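Local coordinates for protein CD1-2 antigen (Gallus gallus, PDB 3DBX) that probably presents lipid antigens at the cell surface, as other CD1 proteins do, holding their acyl chains in a hydrophobic groove, at residues Y17-L29 with I77-A89. Sequence-based numbering, arbitrary orientation.
Sequences YTLLLGNVSSTEL and IRNTIRFMHEMTA. With NAG (2-acetamido-2-deoxy-beta-D-glucopyranose), chain C; PLM (palmitic acid), chain F.
H85 meets T27 and L21 where helix 77-89 crosses the hairpin of strands 12-21 and 27-35. Traced outward, the H85 side chain leaves CB with CG beside the backbone N (chi1 -84°), which carries the ring toward the hairpin. H85 CG meets L21 CD2, while L21 CG sits over one ring face, offset toward the NE2-CE1 rim, 3.8 Å from the centroid and 19° off the normal, a CH-pi contact. ND1 is hydrogen-bonded to the hydroxyl of Y95. CE1 comes 3.5 Å from V24 O, in the type I turn N23-S26 whose N23 carries an N-linked glycan. At the tip, H85 NE2 shares a nearly straight hydrogen bond (3.1 Å, 163°) with T27 OG1, which lies at the ring edge. Polar partners at both nitrogens should fix the ring's rotation. One turn back, I81 CD1 crosses L29 CD1 at a tight 3.5 Å, while L19 CD2 rests 3.8 Å from M84 CG. I77 CD1 touches both L19 CD1 (3.8 Å) and Y17 CD1 (3.9 Å). On the same helix, R82 NH1 approaches O1 of the bound palmitic acid at 2.9 Å. A helix laid across an antiparallel sheet through alternate inward residues, beside bound lipid, is the groove architecture of the MHC-I-like CD1 fold.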
loop_
_atom_site.group_PDB
_atom_site.type_symbol
_atom_site.label_atom_id
_atom_site.label_comp_id
_atom_site.label_asym_id
_atom_site.label_seq_id
_atom_site.Cartn_x
_atom_site.Cartn_y
_atom_site.Cartn_z
ATOM N N TYR A 17 -9.889 -6.684 2.287
ATOM C CA TYR A 17 -11.296 -6.280 2.414
ATOM C C TYR A 17 -11.509 -5.551 3.726
ATOM O O TYR A 17 -11.004 -5.997 4.737
ATOM C CB TYR A 17 -12.220 -7.497 2.404
ATOM C CG TYR A 17 -12.546 -8.000 1.030
ATOM C CD1 TYR A 17 -13.734 -7.657 0.408
ATOM C CD2 TYR A 17 -11.648 -8.791 0.330
ATOM C CE1 TYR A 17 -14.039 -8.115 -0.892
ATOM C CE2 TYR A 17 -11.942 -9.252 -0.979
ATOM C CZ TYR A 17 -13.132 -8.901 -1.571
ATOM O OH TYR A 17 -13.429 -9.365 -2.846
ATOM N N THR A 18 -12.272 -4.458 3.679
ATOM C CA THR A 18 -12.654 -3.654 4.858
ATOM C C THR A 18 -14.182 -3.554 4.895
ATOM O O THR A 18 -14.837 -3.160 3.906
ATOM C CB THR A 18 -12.047 -2.260 4.806
ATOM O OG1 THR A 18 -10.620 -2.374 4.747
ATOM C CG2 THR A 18 -12.430 -1.430 6.017
ATOM N N LEU A 19 -14.733 -3.988 6.016
ATOM C CA LEU A 19 -16.158 -3.982 6.246
ATOM C C LEU A 19 -16.373 -3.020 7.409
ATOM O O LEU A 19 -16.040 -3.347 8.530
ATOM C CB LEU A 19 -16.638 -5.394 6.613
ATOM C CG LEU A 19 -16.826 -6.408 5.478
ATOM C CD1 LEU A 19 -15.510 -6.633 4.721
ATOM C CD2 LEU A 19 -17.365 -7.714 5.961
ATOM N N LEU A 20 -16.845 -1.816 7.100
ATOM C CA LEU A 20 -17.147 -0.797 8.096
ATOM C C LEU A 20 -18.627 -0.849 8.388
ATOM O O LEU A 20 -19.479 -0.454 7.569
ATOM C CB LEU A 20 -16.731 0.605 7.641
ATOM C CG LEU A 20 -17.234 1.812 8.463
ATOM C CD1 LEU A 20 -17.087 1.672 10.012
ATOM C CD2 LEU A 20 -16.547 3.086 7.965
ATOM N N LEU A 21 -18.921 -1.353 9.577
ATOM C CA LEU A 21 -20.263 -1.590 10.008
ATOM C C LEU A 21 -20.714 -0.382 10.842
ATOM O O LEU A 21 -20.563 -0.358 12.060
ATOM C CB LEU A 21 -20.299 -2.903 10.798
ATOM C CG LEU A 21 -20.453 -4.250 10.072
ATOM C CD1 LEU A 21 -19.649 -4.372 8.802
ATOM C CD2 LEU A 21 -20.202 -5.435 11.020
ATOM N N GLY A 22 -21.261 0.613 10.141
ATOM C CA GLY A 22 -21.745 1.871 10.720
ATOM C C GLY A 22 -22.790 1.736 11.796
ATOM O O GLY A 22 -22.501 1.973 12.960
ATOM N N ASN A 23 -24.015 1.397 11.399
ATOM C CA ASN A 23 -25.098 1.020 12.320
ATOM C C ASN A 23 -25.691 -0.324 11.883
ATOM O O ASN A 23 -25.131 -1.007 11.019
ATOM C CB ASN A 23 -26.189 2.109 12.414
ATOM C CG ASN A 23 -26.649 2.621 11.051
ATOM O OD1 ASN A 23 -26.519 1.928 10.044
ATOM N ND2 ASN A 23 -27.200 3.841 11.025
ATOM N N VAL A 24 -26.815 -0.708 12.467
ATOM C CA VAL A 24 -27.429 -1.992 12.125
ATOM C C VAL A 24 -27.747 -2.132 10.604
ATOM O O VAL A 24 -27.446 -3.156 9.990
ATOM C CB VAL A 24 -28.619 -2.303 13.060
ATOM C CG1 VAL A 24 -29.734 -1.281 12.893
ATOM C CG2 VAL A 24 -29.112 -3.724 12.857
ATOM N N SER A 25 -28.287 -1.067 10.014
ATOM C CA SER A 25 -28.651 -1.018 8.596
ATOM C C SER A 25 -27.554 -0.533 7.642
ATOM O O SER A 25 -27.815 -0.329 6.448
ATOM C CB SER A 25 -29.921 -0.170 8.404
ATOM O OG SER A 25 -29.995 0.907 9.330
ATOM N N SER A 26 -26.330 -0.367 8.138
ATOM C CA SER A 26 -25.283 0.218 7.306
ATOM C C SER A 26 -23.962 -0.574 7.235
ATOM O O SER A 26 -23.322 -0.864 8.254
ATOM C CB SER A 26 -25.037 1.690 7.684
ATOM O OG SER A 26 -24.124 2.315 6.792
ATOM N N THR A 27 -23.582 -0.926 6.010
ATOM C CA THR A 27 -22.260 -1.445 5.729
ATOM C C THR A 27 -21.661 -0.589 4.634
ATOM O O THR A 27 -22.325 -0.281 3.635
ATOM C CB THR A 27 -22.279 -2.921 5.239
ATOM O OG1 THR A 27 -23.186 -3.693 6.031
ATOM C CG2 THR A 27 -20.891 -3.530 5.343
ATOM N N GLU A 28 -20.400 -0.220 4.819
ATOM C CA GLU A 28 -19.632 0.401 3.775
ATOM C C GLU A 28 -18.502 -0.564 3.444
ATOM O O GLU A 28 -17.791 -1.056 4.322
ATOM C CB GLU A 28 -19.102 1.762 4.232
ATOM N N LEU A 29 -18.327 -0.864 2.173
ATOM C CA LEU A 29 -17.273 -1.821 1.838
ATOM C C LEU A 29 -16.180 -1.223 0.988
ATOM O O LEU A 29 -16.430 -0.374 0.141
ATOM C CB LEU A 29 -17.842 -3.039 1.112
ATOM C CG LEU A 29 -18.861 -3.985 1.762
ATOM C CD1 LEU A 29 -19.345 -4.940 0.684
ATOM C CD2 LEU A 29 -18.237 -4.769 2.894
ATOM N N ILE A 77 -18.541 -12.119 -0.104
ATOM C CA ILE A 77 -18.725 -10.868 0.645
ATOM C C ILE A 77 -20.124 -10.768 1.255
ATOM O O ILE A 77 -20.281 -10.412 2.425
ATOM C CB ILE A 77 -18.296 -9.618 -0.210
ATOM C CG1 ILE A 77 -18.059 -8.378 0.670
ATOM C CG2 ILE A 77 -19.261 -9.369 -1.398
ATOM C CD1 ILE A 77 -17.219 -8.629 1.914
ATOM N N ARG A 78 -21.130 -11.168 0.488
ATOM C CA ARG A 78 -22.510 -11.154 0.950
ATOM C C ARG A 78 -22.740 -11.992 2.228
ATOM O O ARG A 78 -23.446 -11.551 3.147
ATOM C CB ARG A 78 -23.453 -11.552 -0.205
ATOM C CG ARG A 78 -23.657 -10.396 -1.189
ATOM C CD ARG A 78 -23.952 -10.853 -2.609
ATOM N NE ARG A 78 -24.093 -9.713 -3.524
ATOM C CZ ARG A 78 -23.086 -9.108 -4.164
ATOM N NH1 ARG A 78 -21.826 -9.519 -4.022
ATOM N NH2 ARG A 78 -23.345 -8.082 -4.968
ATOM N N ASN A 79 -22.140 -13.181 2.296
ATOM C CA ASN A 79 -22.169 -13.978 3.529
ATOM C C ASN A 79 -21.265 -13.406 4.607
ATOM O O ASN A 79 -21.659 -13.339 5.770
ATOM C CB ASN A 79 -21.814 -15.441 3.268
ATOM C CG ASN A 79 -23.029 -16.290 2.870
ATOM O OD1 ASN A 79 -24.121 -16.158 3.429
ATOM N ND2 ASN A 79 -22.825 -17.179 1.911
ATOM N N THR A 80 -20.055 -12.994 4.223
ATOM C CA THR A 80 -19.102 -12.366 5.166
ATOM C C THR A 80 -19.665 -11.138 5.913
ATOM O O THR A 80 -19.500 -11.024 7.122
ATOM C CB THR A 80 -17.764 -11.980 4.479
ATOM O OG1 THR A 80 -17.264 -13.102 3.750
ATOM C CG2 THR A 80 -16.735 -11.565 5.516
ATOM N N ILE A 81 -20.304 -10.224 5.184
ATOM C CA ILE A 81 -20.970 -9.071 5.785
ATOM C C ILE A 81 -21.962 -9.522 6.855
ATOM O O ILE A 81 -21.925 -9.027 7.973
ATOM C CB ILE A 81 -21.703 -8.225 4.728
ATOM C CG1 ILE A 81 -20.705 -7.494 3.849
ATOM C CG2 ILE A 81 -22.696 -7.231 5.387
ATOM C CD1 ILE A 81 -21.223 -7.289 2.470
ATOM N N ARG A 82 -22.835 -10.469 6.522
ATOM C CA ARG A 82 -23.793 -10.979 7.490
ATOM C C ARG A 82 -23.125 -11.749 8.631
ATOM O O ARG A 82 -23.550 -11.640 9.769
ATOM C CB ARG A 82 -24.879 -11.821 6.815
ATOM C CG ARG A 82 -26.071 -12.107 7.727
ATOM C CD ARG A 82 -27.335 -12.511 6.953
ATOM N NE ARG A 82 -27.003 -13.370 5.819
ATOM C CZ ARG A 82 -26.810 -14.683 5.912
ATOM N NH1 ARG A 82 -26.923 -15.292 7.097
ATOM N NH2 ARG A 82 -26.506 -15.384 4.819
ATOM N N PHE A 83 -22.072 -12.501 8.338
ATOM C CA PHE A 83 -21.300 -13.152 9.391
ATOM C C PHE A 83 -20.674 -12.140 10.358
ATOM O O PHE A 83 -20.598 -12.404 11.559
ATOM C CB PHE A 83 -20.195 -14.022 8.798
ATOM C CG PHE A 83 -19.411 -14.783 9.831
ATOM C CD1 PHE A 83 -19.980 -15.869 10.499
ATOM C CD2 PHE A 83 -18.103 -14.408 10.144
ATOM C CE1 PHE A 83 -19.258 -16.573 11.457
ATOM C CE2 PHE A 83 -17.374 -15.102 11.108
ATOM C CZ PHE A 83 -17.948 -16.184 11.762
ATOM N N MET A 84 -20.221 -10.996 9.838
ATOM C CA MET A 84 -19.613 -9.967 10.702
ATOM C C MET A 84 -20.649 -9.223 11.549
ATOM O O MET A 84 -20.430 -9.019 12.743
ATOM C CB MET A 84 -18.740 -9.009 9.907
ATOM C CG MET A 84 -17.492 -9.650 9.238
ATOM S SD MET A 84 -16.454 -10.677 10.314
ATOM C CE MET A 84 -15.279 -11.314 9.118
ATOM N N HIS A 85 -21.779 -8.847 10.948
ATOM C CA HIS A 85 -22.920 -8.301 11.710
ATOM C C HIS A 85 -23.383 -9.247 12.814
ATOM O O HIS A 85 -23.771 -8.796 13.887
ATOM C CB HIS A 85 -24.107 -7.962 10.799
ATOM C CG HIS A 85 -24.019 -6.614 10.150
ATOM N ND1 HIS A 85 -24.334 -5.446 10.811
ATOM C CD2 HIS A 85 -23.658 -6.249 8.897
ATOM C CE1 HIS A 85 -24.168 -4.419 9.995
ATOM N NE2 HIS A 85 -23.758 -4.881 8.826
ATOM N N GLU A 86 -23.343 -10.550 12.541
ATOM C CA GLU A 86 -23.777 -11.578 13.487
ATOM C C GLU A 86 -22.855 -11.748 14.692
ATOM O O GLU A 86 -23.324 -11.981 15.806
ATOM C CB GLU A 86 -23.902 -12.939 12.798
ATOM C CG GLU A 86 -24.729 -12.986 11.515
ATOM C CD GLU A 86 -26.059 -12.258 11.610
ATOM O OE1 GLU A 86 -26.977 -12.773 12.293
ATOM O OE2 GLU A 86 -26.182 -11.180 10.977
ATOM N N MET A 87 -21.549 -11.679 14.456
ATOM C CA MET A 87 -20.560 -11.864 15.521
ATOM C C MET A 87 -20.514 -10.654 16.458
ATOM O O MET A 87 -20.285 -10.796 17.663
ATOM C CB MET A 87 -19.167 -12.144 14.934
ATOM C CG MET A 87 -19.043 -13.455 14.142
ATOM S SD MET A 87 -19.261 -14.980 15.096
ATOM C CE MET A 87 -21.012 -15.324 14.893
ATOM N N THR A 88 -20.723 -9.469 15.883
ATOM C CA THR A 88 -20.889 -8.239 16.645
ATOM C C THR A 88 -22.088 -8.392 17.568
ATOM O O THR A 88 -22.007 -8.104 18.753
ATOM C CB THR A 88 -21.084 -7.021 15.711
ATOM O OG1 THR A 88 -20.042 -6.999 14.733
ATOM C CG2 THR A 88 -21.022 -5.729 16.488
ATOM N N ALA A 89 -23.187 -8.889 17.010
ATOM C CA ALA A 89 -24.413 -9.164 17.743
ATOM C C ALA A 89 -24.248 -10.241 18.825
ATOM O O ALA A 89 -24.657 -10.041 19.979
ATOM C CB ALA A 89 -25.524 -9.551 16.761
HETATM C C1 NAG C . -27.434 4.342 9.682
HETATM C C2 NAG C . -28.710 5.139 10.000
HETATM C C3 NAG C . -29.115 5.923 8.754
HETATM C C4 NAG C . -27.970 6.845 8.361
HETATM C C5 NAG C . -26.702 6.032 8.050
HETATM C C6 NAG C . -25.568 7.002 7.688
HETATM C C7 NAG C . -30.279 4.300 11.705
HETATM C C8 NAG C . -31.287 5.366 12.050
HETATM N N2 NAG C . -29.804 4.284 10.451
HETATM O O3 NAG C . -30.273 6.693 8.944
HETATM O O4 NAG C . -28.389 7.637 7.265
HETATM O O5 NAG C . -26.374 5.156 9.138
HETATM O O6 NAG C . -24.295 6.602 8.148
HETATM O O7 NAG C . -29.935 3.488 12.570
HETATM C C1 PLM F . -23.747 -16.653 8.413
HETATM O O1 PLM F . -24.160 -15.629 7.811
HETATM O O2 PLM F . -24.059 -16.800 9.617
HETATM C C2 PLM F . -22.890 -17.696 7.717
HETATM C C3 PLM F . -22.164 -17.101 6.508
HETATM C C4 PLM F . -21.152 -18.072 5.903
HETATM C C5 PLM F . -19.754 -17.904 6.504
HETATM C C6 PLM F . -18.926 -16.805 5.834
HETATM C C7 PLM F . -18.006 -16.095 6.826
HETATM C C8 PLM F . -16.558 -16.518 6.655
HETATM C C9 PLM F . -15.612 -15.342 6.883
HETATM C CA PLM F . -14.181 -15.795 6.614
HETATM C CB PLM F . -13.346 -14.722 5.926
HETATM C CC PLM F . -13.318 -14.885 4.410
HETATM C CD PLM F . -12.085 -15.644 3.937
HETATM C CE PLM F . -12.339 -16.169 2.540
HETATM C CF PLM F . -11.187 -15.844 1.599
HETATM C CG PLM F . -11.700 -15.607 0.183
#